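Local coordinates for protein-glutamine gamma-glutamyltransferase (Pseudomonas aeruginosa PAO1, PDB 6G49) that displays transglutaminase activity in vitro, contained in its periplasmic domain and joining protein glutamine and lysine side chains, and plays a critical role in the viability of the bacterium, at residues A53-R58 and L280-D285; Q114-P119 and Q146-R151; N184-A189 and F234-R239. One frame throughout, in Å; residues are numbered along the deposited sequence.

Interaction 1 of 3, residues A53-R58 and L280-D285; sequences AELAFR and LVHQFD
F57 lays its ring over V281, and the backbones of the same two residues are hydrogen-bonded, V281 N to F57 O at 2.9 Å. From CB outward, the phenylalanine leaves the strand on the same face as V281, and chi1 (62°) sets CG in the crowded position between backbone N and carbonyl carbon. In the ring, CD1 comes over V281 CB, CE1 reaches V281 CG1 at 3.6 Å, CZ lies against CB and CG2, and CE2 closes on CG2. The result is a CH-pi contact, V281 CB being 3.8 Å from the centroid of the F57 ring. F122 and W73 also meet this ring.

L55 CG is anti to the backbone N (chi1 -172°). Its CD1 rests over the H282 ring, offset toward the rim, while also touching L280 CD2 at 3.8 Å. The imidazole is anchored through ND1 to E271. On the sheet face opposite F57 and V281, R58 and L280 run side by side.

V281 O is gripped twice, by A56 N at 2.8 Å and by F57 N at 3.1 Å, both donors lying in the carbonyl plane. Past this point Q283 N bonds E54 O at 2.8 Å. Q283 NE2 touches A56 CB and shares a water with L55 O, while OE1 is held by Y267. D285 turns back on its own segment, its OD2 accepting from H282 N at 3.1 Å.

Two residues, A56 and F57, facing the single V281 make a classic beta bulge, here in the antiparallel pairing of strands 55-61 and 278-282, just before the strand that carries the probable catalytic H287.

Interaction 2 of 3, residues Q114-P119 and Q146-R151; sequences QPSSQP and QPVEQR. With PO4 (phosphate ion), chain F; PO4 (phosphate ion), chain G.
Backbone bonds carry most of the contact between S116-Q118 and V148. S116 N and S117 N both donate to V148 O, each at 2.9 Å and from opposite faces of the carbonyl plane, so one oxygen is clamped between two successive amides. In return V148 N gives a straight bond to Q118 O (166°), although the donor stands well above the plane of that carbonyl. P115 CA and P147 CA add CA-H...O contacts to V148 O and Q118 O.

Among side-chain bonds, S117 OG donates to E149 OE1 at 2.8 Å, on the syn side of the carboxylate; E149 bends at chi2 (-72°), which turns CD back toward the serine. S116 OG accepts from Q118 N at 3.1 Å, an ST turn that shapes the 114-119 connection between strands 107-113 and 120-124. Its partner, 146-151, links strands 142-144 and 152-158, and the two irregular segments thus lie together at the surface of the periplasmic domain.

Van der Waals contacts set the proline rings and V148 mostly against polar groups. The P115 ring lies beside the R151 chain and covers the E149 carbonyl, P147 CB meets the S117-Q118 peptide, and V148 CB touches S116 OG.

Two phosphates, probably from the crystallisation liquor, sit along 146-151. One takes E149 N on its O2 at 2.9 Å; the other takes R151 NE on its O3 at 2.6 Å, at the guanidinium edge and near its plane.

Interaction 3 of 3, residues N184-A189 and F234-R239; sequences NPRARA and FLFDTR
R186 reaches across from the first turn of helix 185-197 to F236 and D237 at the end of helix 230-238, which belongs to the transglutaminase-like part of the chain; the short segments cross at 117° with axes 10.1 Å apart. At that separation side chains of one helix reach side chains and backbone of the other, and little surface is buried between them.

The close-packed side is built on the F236 ring. L235 CB of its own helix lies over the centre of one face. CE2 touches R186 CB at 3.5 Å, and the ring turns its edge to A187 N, 3.6 Å from CE2, that amide being bonded to D232. Deeper in, A187 CB meets L235 CD1 at 4.2 Å in a looser apolar contact, with F252 of helix 243-256 also against the alanine.

The outer side, by contrast, is polar, and both R186 and D237 are exposed. The arginine chain slides past F236 in the opposite direction and bends at chi3 (-76°); its guanidinium puts one face near F236 CD2, the planes 41° apart. D233 lies nearby as a weak, long ion pair. A two-nitrogen, end-on salt bridge closes this side: R186 NH1 takes D237 OD1 on its syn side, while R186 NH2 reaches D237 OD2 at 2.9 Å from above the carboxylate plane.

In the fold
Interactions 1 and 2 are neighbours, their centres 14 Å apart, and they touch where A56 O meets Q114 N at 3.0 Å, probably a hydrogen bond. Interaction 1 pairs two strands of the six-stranded antiparallel sheet; interaction 2 brings together two loops running between that sheet and the larger one. Interaction 3 is among the helices across the molecule, its centre 33 Å from that of interaction 1 and 37 Å from that of interaction 2. Along the chain, interaction 1 spans the other two, and interaction 2 closes before interaction 3 opens. Interaction 1 joins an early strand to a late one, its nearest side chains about 9 to 10 Å from those of H287 and C243, the presumed catalytic residues, tying the N-terminal part to the transglutaminase-like part.

Interaction 1 of 3, residues A53-R58 and L280-D285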
loop_
_atom_site.group_PDB
_atom_site.type_symbol
_atom_site.label_atom_id
_atom_site.label_comp_id
_atom_site.label_asym_id
_atom_site.label_seq_id
_atom_site.Cartn_x
_atom_site.Cartn_y
_atom_site.Cartn_z
ATOM N N ALA A 53 -13.006 14.643 3.913
ATOM C CA ALA A 53 -12.029 15.490 4.603
ATOM C C ALA A 53 -12.001 15.233 6.097
ATOM O O ALA A 53 -11.493 16.087 6.886
ATOM C CB ALA A 53 -12.282 16.957 4.287
ATOM N N GLU A 54 -12.513 14.100 6.583
ATOM C CA GLU A 54 -12.404 13.805 7.940
ATOM C C GLU A 54 -10.942 13.554 8.291
ATOM O O GLU A 54 -10.168 13.019 7.512
ATOM C CB GLU A 54 -13.293 12.630 8.321
ATOM C CG GLU A 54 -14.746 13.042 8.180
ATOM C CD GLU A 54 -15.726 12.101 8.808
ATOM O OE1 GLU A 54 -16.547 12.579 9.605
ATOM O OE2 GLU A 54 -15.620 10.928 8.520
ATOM N N LEU A 55 -10.608 13.886 9.523
ATOM C CA LEU A 55 -9.230 13.650 9.992
ATOM C C LEU A 55 -9.004 12.180 10.335
ATOM O O LEU A 55 -9.783 11.569 11.072
ATOM C CB LEU A 55 -8.991 14.460 11.259
ATOM C CG LEU A 55 -7.565 14.500 11.794
ATOM C CD1 LEU A 55 -6.627 15.116 10.780
ATOM C CD2 LEU A 55 -7.577 15.332 13.068
ATOM N N ALA A 56 -7.847 11.627 9.897
ATOM C CA ALA A 56 -7.475 10.311 10.262
ATOM C C ALA A 56 -6.487 10.260 11.439
ATOM O O ALA A 56 -6.705 9.513 12.392
ATOM C CB ALA A 56 -6.925 9.602 9.038
ATOM N N PHE A 57 -5.425 11.063 11.363
ATOM C CA PHE A 57 -4.393 11.087 12.435
ATOM C C PHE A 57 -3.556 12.348 12.254
ATOM O O PHE A 57 -3.647 13.010 11.227
ATOM C CB PHE A 57 -3.565 9.805 12.538
ATOM C CG PHE A 57 -2.743 9.442 11.327
ATOM C CD1 PHE A 57 -3.331 8.832 10.231
ATOM C CD2 PHE A 57 -1.394 9.752 11.291
ATOM C CE1 PHE A 57 -2.542 8.456 9.132
ATOM C CE2 PHE A 57 -0.618 9.389 10.185
ATOM C CZ PHE A 57 -1.205 8.740 9.135
ATOM N N ARG A 58 -2.747 12.614 13.272
ATOM C CA ARG A 58 -1.814 13.721 13.300
ATOM C C ARG A 58 -0.473 13.135 13.719
ATOM O O ARG A 58 -0.430 12.149 14.424
ATOM C CB ARG A 58 -2.286 14.833 14.219
ATOM C CG ARG A 58 -3.481 15.560 13.645
ATOM C CD ARG A 58 -4.047 16.579 14.604
ATOM N NE ARG A 58 -4.780 15.939 15.670
ATOM C CZ ARG A 58 -5.118 16.543 16.794
ATOM N NH1 ARG A 58 -4.778 17.805 16.990
ATOM N NH2 ARG A 58 -5.793 15.890 17.712
ATOM N N LEU A 280 -1.137 16.845 9.641
ATOM C CA LEU A 280 -2.459 16.243 9.607
ATOM C C LEU A 280 -2.490 15.260 8.417
ATOM O O LEU A 280 -2.023 15.581 7.328
ATOM C CB LEU A 280 -3.534 17.301 9.419
ATOM C CG LEU A 280 -3.590 18.299 10.578
ATOM C CD1 LEU A 280 -2.858 19.546 10.176
ATOM C CD2 LEU A 280 -5.007 18.589 10.981
ATOM N N VAL A 281 -3.191 14.172 8.643
ATOM C CA VAL A 281 -3.475 13.203 7.570
ATOM C C VAL A 281 -4.986 13.005 7.573
ATOM O O VAL A 281 -5.542 12.484 8.569
ATOM C CB VAL A 281 -2.674 11.908 7.771
ATOM C CG1 VAL A 281 -2.977 10.970 6.604
ATOM C CG2 VAL A 281 -1.193 12.179 7.832
ATOM N N HIS A 282 -5.618 13.443 6.498
ATOM C CA HIS A 282 -7.086 13.292 6.367
ATOM C C HIS A 282 -7.423 12.048 5.553
ATOM O O HIS A 282 -6.574 11.477 4.874
ATOM C CB HIS A 282 -7.655 14.549 5.716
ATOM C CG HIS A 282 -7.484 15.779 6.541
ATOM N ND1 HIS A 282 -6.348 16.578 6.418
ATOM C CD2 HIS A 282 -8.322 16.370 7.429
ATOM C CE1 HIS A 282 -6.512 17.634 7.220
ATOM N NE2 HIS A 282 -7.693 17.545 7.861
ATOM N N GLN A 283 -8.722 11.725 5.532
ATOM C CA GLN A 283 -9.169 10.537 4.799
ATOM C C GLN A 283 -8.848 10.703 3.324
ATOM O O GLN A 283 -8.600 9.667 2.619
ATOM C CB GLN A 283 -10.655 10.235 5.053
ATOM C CG GLN A 283 -10.988 9.823 6.459
ATOM C CD GLN A 283 -10.223 8.641 7.003
ATOM O OE1 GLN A 283 -9.653 7.869 6.205
ATOM N NE2 GLN A 283 -10.299 8.446 8.315
ATOM N N PHE A 284 -8.815 11.919 2.757
ATOM C CA PHE A 284 -8.517 12.095 1.357
ATOM C C PHE A 284 -7.093 11.674 0.995
ATOM O O PHE A 284 -6.792 11.567 -0.229
ATOM C CB PHE A 284 -8.846 13.511 0.849
ATOM C CG PHE A 284 -8.164 14.673 1.543
ATOM C CD1 PHE A 284 -6.802 14.874 1.520
ATOM C CD2 PHE A 284 -8.927 15.572 2.286
ATOM C CE1 PHE A 284 -6.222 15.957 2.157
ATOM C CE2 PHE A 284 -8.333 16.655 2.938
ATOM C CZ PHE A 284 -6.985 16.831 2.881
ATOM N N ASP A 285 -6.227 11.514 1.990
ATOM C CA ASP A 285 -4.864 11.036 1.780
ATOM C C ASP A 285 -4.810 9.499 1.717
ATOM O O ASP A 285 -3.687 8.939 1.585
ATOM C CB ASP A 285 -3.951 11.532 2.875
ATOM C CG ASP A 285 -3.739 13.042 2.858
ATOM O OD1 ASP A 285 -3.635 13.579 1.752
ATOM O OD2 ASP A 285 -3.815 13.661 3.941
HETATM O O HOH W 1 -11.832 9.856 10.197
#

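Interaction 2 of 3, residues Q114-P119 and Q146-R151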
loop_
_atom_site.group_PDB
_atom_site.type_symbol
_atom_site.label_atom_id
_atom_site.label_comp_id
_atom_site.label_asym_id
_atom_site.label_seq_id
_atom_site.Cartn_x
_atom_site.Cartn_y
_atom_site.Cartn_z
ATOM N N GLN A 114 -7.304 9.343 15.325
ATOM C CA GLN A 114 -8.737 9.425 15.551
ATOM C C GLN A 114 -9.294 8.016 15.562
ATOM O O GLN A 114 -8.703 7.073 15.015
ATOM C CB GLN A 114 -9.399 10.213 14.436
ATOM C CG GLN A 114 -8.921 11.648 14.286
ATOM C CD GLN A 114 -9.268 12.433 15.524
ATOM O OE1 GLN A 114 -10.451 12.641 15.862
ATOM N NE2 GLN A 114 -8.233 12.736 16.262
ATOM N N PRO A 115 -10.464 7.797 16.178
ATOM C CA PRO A 115 -11.086 6.473 16.123
ATOM C C PRO A 115 -11.279 6.001 14.673
ATOM O O PRO A 115 -11.696 6.785 13.821
ATOM C CB PRO A 115 -12.463 6.716 16.773
ATOM C CG PRO A 115 -12.233 7.887 17.662
ATOM C CD PRO A 115 -11.261 8.778 16.921
ATOM N N SER A 116 -10.845 4.753 14.440
ATOM C CA SER A 116 -10.961 4.088 13.120
ATOM C C SER A 116 -12.005 2.948 13.115
ATOM O O SER A 116 -12.389 2.492 12.042
ATOM C CB SER A 116 -9.636 3.540 12.703
ATOM O OG SER A 116 -9.246 2.536 13.592
ATOM N N SER A 117 -12.376 2.468 14.293
ATOM C CA SER A 117 -13.123 1.238 14.480
ATOM C C SER A 117 -12.438 0.053 13.799
ATOM O O SER A 117 -13.100 -0.917 13.424
ATOM C CB SER A 117 -14.558 1.415 14.005
ATOM O OG SER A 117 -15.225 2.364 14.798
ATOM N N GLN A 118 -11.109 0.099 13.654
ATOM C CA GLN A 118 -10.317 -0.958 13.114
ATOM C C GLN A 118 -9.077 -1.167 13.972
ATOM O O GLN A 118 -8.610 -0.250 14.670
ATOM C CB GLN A 118 -9.936 -0.729 11.641
ATOM C CG GLN A 118 -11.101 -0.566 10.686
ATOM C CD GLN A 118 -11.830 -1.872 10.446
ATOM O OE1 GLN A 118 -11.481 -2.927 10.971
ATOM N NE2 GLN A 118 -12.800 -1.802 9.539
ATOM N N PRO A 119 -8.487 -2.366 13.996
ATOM C CA PRO A 119 -7.341 -2.638 14.858
ATOM C C PRO A 119 -5.939 -2.439 14.282
ATOM O O PRO A 119 -5.100 -3.277 14.487
ATOM C CB PRO A 119 -7.565 -4.130 15.154
ATOM C CG PRO A 119 -8.083 -4.720 13.871
ATOM C CD PRO A 119 -8.945 -3.604 13.305
ATOM N N GLN A 146 -7.516 -4.777 20.039
ATOM C CA GLN A 146 -8.857 -4.314 19.883
ATOM C C GLN A 146 -8.880 -3.173 18.886
ATOM O O GLN A 146 -7.908 -2.393 18.772
ATOM C CB GLN A 146 -9.380 -3.789 21.221
ATOM C CG GLN A 146 -9.515 -4.910 22.233
ATOM C CD GLN A 146 -10.231 -4.366 23.435
ATOM O OE1 GLN A 146 -9.697 -3.527 24.153
ATOM N NE2 GLN A 146 -11.467 -4.801 23.609
ATOM N N PRO A 147 -10.038 -2.915 18.273
ATOM C CA PRO A 147 -10.150 -1.797 17.354
ATOM C C PRO A 147 -9.978 -0.462 18.075
ATOM O O PRO A 147 -10.333 -0.322 19.249
ATOM C CB PRO A 147 -11.569 -1.872 16.802
ATOM C CG PRO A 147 -12.038 -3.257 17.121
ATOM C CD PRO A 147 -11.284 -3.701 18.365
ATOM N N VAL A 148 -9.510 0.542 17.335
ATOM C CA VAL A 148 -9.316 1.874 17.924
ATOM C C VAL A 148 -10.641 2.621 17.906
ATOM O O VAL A 148 -11.103 3.092 16.846
ATOM C CB VAL A 148 -8.205 2.645 17.183
ATOM C CG1 VAL A 148 -7.987 3.994 17.841
ATOM C CG2 VAL A 148 -6.916 1.869 17.194
ATOM N N GLU A 149 -11.284 2.707 19.095
ATOM C CA GLU A 149 -12.597 3.321 19.221
ATOM C C GLU A 149 -12.547 4.648 19.983
ATOM O O GLU A 149 -13.551 5.344 20.018
ATOM C CB GLU A 149 -13.569 2.392 19.948
ATOM C CG GLU A 149 -13.711 1.021 19.272
ATOM C CD GLU A 149 -14.481 1.047 17.975
ATOM O OE1 GLU A 149 -14.920 2.151 17.552
ATOM O OE2 GLU A 149 -14.617 -0.050 17.349
ATOM N N GLN A 150 -11.362 5.014 20.488
ATOM C CA GLN A 150 -11.171 6.317 21.069
ATOM C C GLN A 150 -9.862 6.895 20.506
ATOM O O GLN A 150 -9.000 6.155 20.101
ATOM C CB GLN A 150 -11.067 6.173 22.578
ATOM C CG GLN A 150 -12.417 5.966 23.236
ATOM C CD GLN A 150 -12.155 5.552 24.660
ATOM O OE1 GLN A 150 -11.533 6.287 25.433
ATOM N NE2 GLN A 150 -12.563 4.334 24.978
ATOM N N ARG A 151 -9.707 8.208 20.629
ATOM C CA ARG A 151 -8.400 8.806 20.282
ATOM C C ARG A 151 -7.288 8.057 20.997
ATOM O O ARG A 151 -7.394 7.699 22.169
ATOM C CB ARG A 151 -8.377 10.298 20.610
ATOM C CG ARG A 151 -9.281 11.152 19.754
ATOM C CD ARG A 151 -9.408 12.550 20.361
ATOM N NE ARG A 151 -10.728 13.109 20.181
ATOM C CZ ARG A 151 -11.712 12.997 21.065
ATOM N NH1 ARG A 151 -11.479 12.587 22.308
ATOM N NH2 ARG A 151 -12.928 13.299 20.682
HETATM P P PO4 F . -10.183 1.246 22.865
HETATM O O1 PO4 F . -10.571 -0.208 22.612
HETATM O O2 PO4 F . -9.965 2.052 21.593
HETATM O O3 PO4 F . -11.306 2.024 23.528
HETATM O O4 PO4 F . -8.971 1.142 23.795
HETATM P P PO4 G . -10.030 16.023 17.959
HETATM O O1 PO4 G . -9.153 15.917 16.740
HETATM O O2 PO4 G . -11.039 17.125 17.667
HETATM O O3 PO4 G . -10.832 14.733 18.201
HETATM O O4 PO4 G . -9.135 16.457 19.135
#

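Interaction 3 of 3, residues N184-A189 and F234-R239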
loop_
_atom_site.group_PDB
_atom_site.type_symbol
_atom_site.label_atom_id
_atom_site.label_comp_id
_atom_site.label_asym_id
_atom_site.label_seq_id
_atom_site.Cartn_x
_atom_site.Cartn_y
_atom_site.Cartn_z
ATOM N N ASN A 184 -10.104 -12.044 -16.248
ATOM C CA ASN A 184 -8.957 -11.208 -16.642
ATOM C C ASN A 184 -7.939 -11.923 -17.492
ATOM O O ASN A 184 -6.728 -11.873 -17.251
ATOM C CB ASN A 184 -8.336 -10.560 -15.396
ATOM C CG ASN A 184 -9.303 -9.653 -14.692
ATOM O OD1 ASN A 184 -9.792 -8.664 -15.301
ATOM N ND2 ASN A 184 -9.635 -9.975 -13.441
ATOM N N PRO A 185 -8.368 -12.590 -18.600
ATOM C CA PRO A 185 -7.433 -13.294 -19.459
ATOM C C PRO A 185 -6.417 -12.361 -20.146
ATOM O O PRO A 185 -5.285 -12.745 -20.383
ATOM C CB PRO A 185 -8.379 -13.936 -20.504
ATOM C CG PRO A 185 -9.592 -13.021 -20.542
ATOM C CD PRO A 185 -9.770 -12.635 -19.074
ATOM N N ARG A 186 -6.815 -11.120 -20.451
ATOM C CA ARG A 186 -5.887 -10.218 -21.130
ATOM C C ARG A 186 -4.694 -9.880 -20.207
ATOM O O ARG A 186 -3.563 -9.779 -20.627
ATOM C CB ARG A 186 -6.603 -8.990 -21.706
ATOM C CG ARG A 186 -7.529 -9.316 -22.886
ATOM C CD ARG A 186 -8.177 -8.046 -23.461
ATOM N NE ARG A 186 -9.268 -7.507 -22.651
ATOM C CZ ARG A 186 -9.781 -6.272 -22.734
ATOM N NH1 ARG A 186 -9.269 -5.379 -23.580
ATOM N NH2 ARG A 186 -10.808 -5.955 -21.966
ATOM N N ALA A 187 -4.986 -9.624 -18.930
ATOM C CA ALA A 187 -3.948 -9.291 -17.994
ATOM C C ALA A 187 -3.010 -10.479 -17.757
ATOM O O ALA A 187 -1.781 -10.278 -17.615
ATOM C CB ALA A 187 -4.576 -8.797 -16.705
ATOM N N ARG A 188 -3.575 -11.703 -17.745
ATOM C CA ARG A 188 -2.776 -12.900 -17.631
ATOM C C ARG A 188 -1.867 -13.042 -18.852
ATOM O O ARG A 188 -0.690 -13.383 -18.729
ATOM C CB ARG A 188 -3.665 -14.131 -17.441
ATOM C CG ARG A 188 -4.217 -14.311 -16.036
ATOM C CD ARG A 188 -5.213 -15.454 -16.041
ATOM N NE ARG A 188 -6.398 -15.139 -15.268
ATOM C CZ ARG A 188 -6.553 -15.426 -13.978
ATOM N NH1 ARG A 188 -5.720 -16.260 -13.366
ATOM N NH2 ARG A 188 -7.539 -14.867 -13.297
ATOM N N ALA A 189 -2.397 -12.731 -20.048
ATOM C CA ALA A 189 -1.546 -12.774 -21.284
ATOM C C ALA A 189 -0.386 -11.769 -21.211
ATOM O O ALA A 189 0.750 -12.054 -21.566
ATOM C CB ALA A 189 -2.412 -12.520 -22.515
ATOM N N PHE A 234 -9.680 -2.008 -16.955
ATOM C CA PHE A 234 -8.852 -0.898 -16.528
ATOM C C PHE A 234 -7.568 -0.817 -17.337
ATOM O O PHE A 234 -7.216 0.246 -17.834
ATOM C CB PHE A 234 -8.582 -0.963 -15.018
ATOM C CG PHE A 234 -7.473 -0.044 -14.593
ATOM C CD1 PHE A 234 -7.669 1.345 -14.537
ATOM C CD2 PHE A 234 -6.249 -0.539 -14.183
ATOM C CE1 PHE A 234 -6.633 2.185 -14.152
ATOM C CE2 PHE A 234 -5.212 0.294 -13.789
ATOM C CZ PHE A 234 -5.412 1.672 -13.739
ATOM N N LEU A 235 -6.794 -1.902 -17.476
ATOM C CA LEU A 235 -5.468 -1.787 -18.116
ATOM C C LEU A 235 -5.544 -1.486 -19.632
ATOM O O LEU A 235 -4.604 -0.955 -20.145
ATOM C CB LEU A 235 -4.692 -3.095 -17.948
ATOM C CG LEU A 235 -4.152 -3.340 -16.555
ATOM C CD1 LEU A 235 -3.517 -4.733 -16.466
ATOM C CD2 LEU A 235 -3.147 -2.253 -16.187
ATOM N N PHE A 236 -6.575 -2.011 -20.290
ATOM C CA PHE A 236 -6.561 -2.077 -21.792
ATOM C C PHE A 236 -7.711 -1.267 -22.411
ATOM O O PHE A 236 -7.665 -1.024 -23.609
ATOM C CB PHE A 236 -6.600 -3.525 -22.277
ATOM C CG PHE A 236 -5.538 -4.383 -21.653
ATOM C CD1 PHE A 236 -4.204 -4.128 -21.889
ATOM C CD2 PHE A 236 -5.890 -5.456 -20.855
ATOM C CE1 PHE A 236 -3.224 -4.913 -21.303
ATOM C CE2 PHE A 236 -4.908 -6.234 -20.263
ATOM C CZ PHE A 236 -3.584 -5.947 -20.470
ATOM N N ASP A 237 -8.746 -0.926 -21.647
ATOM C CA ASP A 237 -9.955 -0.229 -22.176
ATOM C C ASP A 237 -10.049 1.186 -21.607
ATOM O O ASP A 237 -9.808 2.166 -22.325
ATOM C CB ASP A 237 -11.223 -1.061 -21.997
ATOM C CG ASP A 237 -11.160 -2.448 -22.624
ATOM O OD1 ASP A 237 -10.239 -2.688 -23.449
ATOM O OD2 ASP A 237 -12.029 -3.305 -22.253
ATOM N N THR A 238 -10.342 1.338 -20.312
ATOM C CA THR A 238 -10.616 2.643 -19.726
ATOM C C THR A 238 -9.303 3.395 -19.464
ATOM O O THR A 238 -9.270 4.634 -19.536
ATOM C CB THR A 238 -11.496 2.560 -18.477
ATOM O OG1 THR A 238 -10.708 1.992 -17.407
ATOM C CG2 THR A 238 -12.774 1.788 -18.693
ATOM N N ARG A 239 -8.249 2.687 -19.000
ATOM C CA ARG A 239 -7.021 3.308 -18.501
ATOM C C ARG A 239 -7.308 4.482 -17.592
ATOM O O ARG A 239 -6.592 5.489 -17.600
ATOM C CB ARG A 239 -6.077 3.677 -19.637
ATOM C CG ARG A 239 -5.586 2.492 -20.425
ATOM C CD ARG A 239 -4.496 2.898 -21.386
ATOM N NE ARG A 239 -3.785 1.813 -22.028
ATOM C CZ ARG A 239 -4.268 1.103 -23.039
ATOM N NH1 ARG A 239 -5.496 1.330 -23.455
ATOM N NH2 ARG A 239 -3.553 0.122 -23.572
#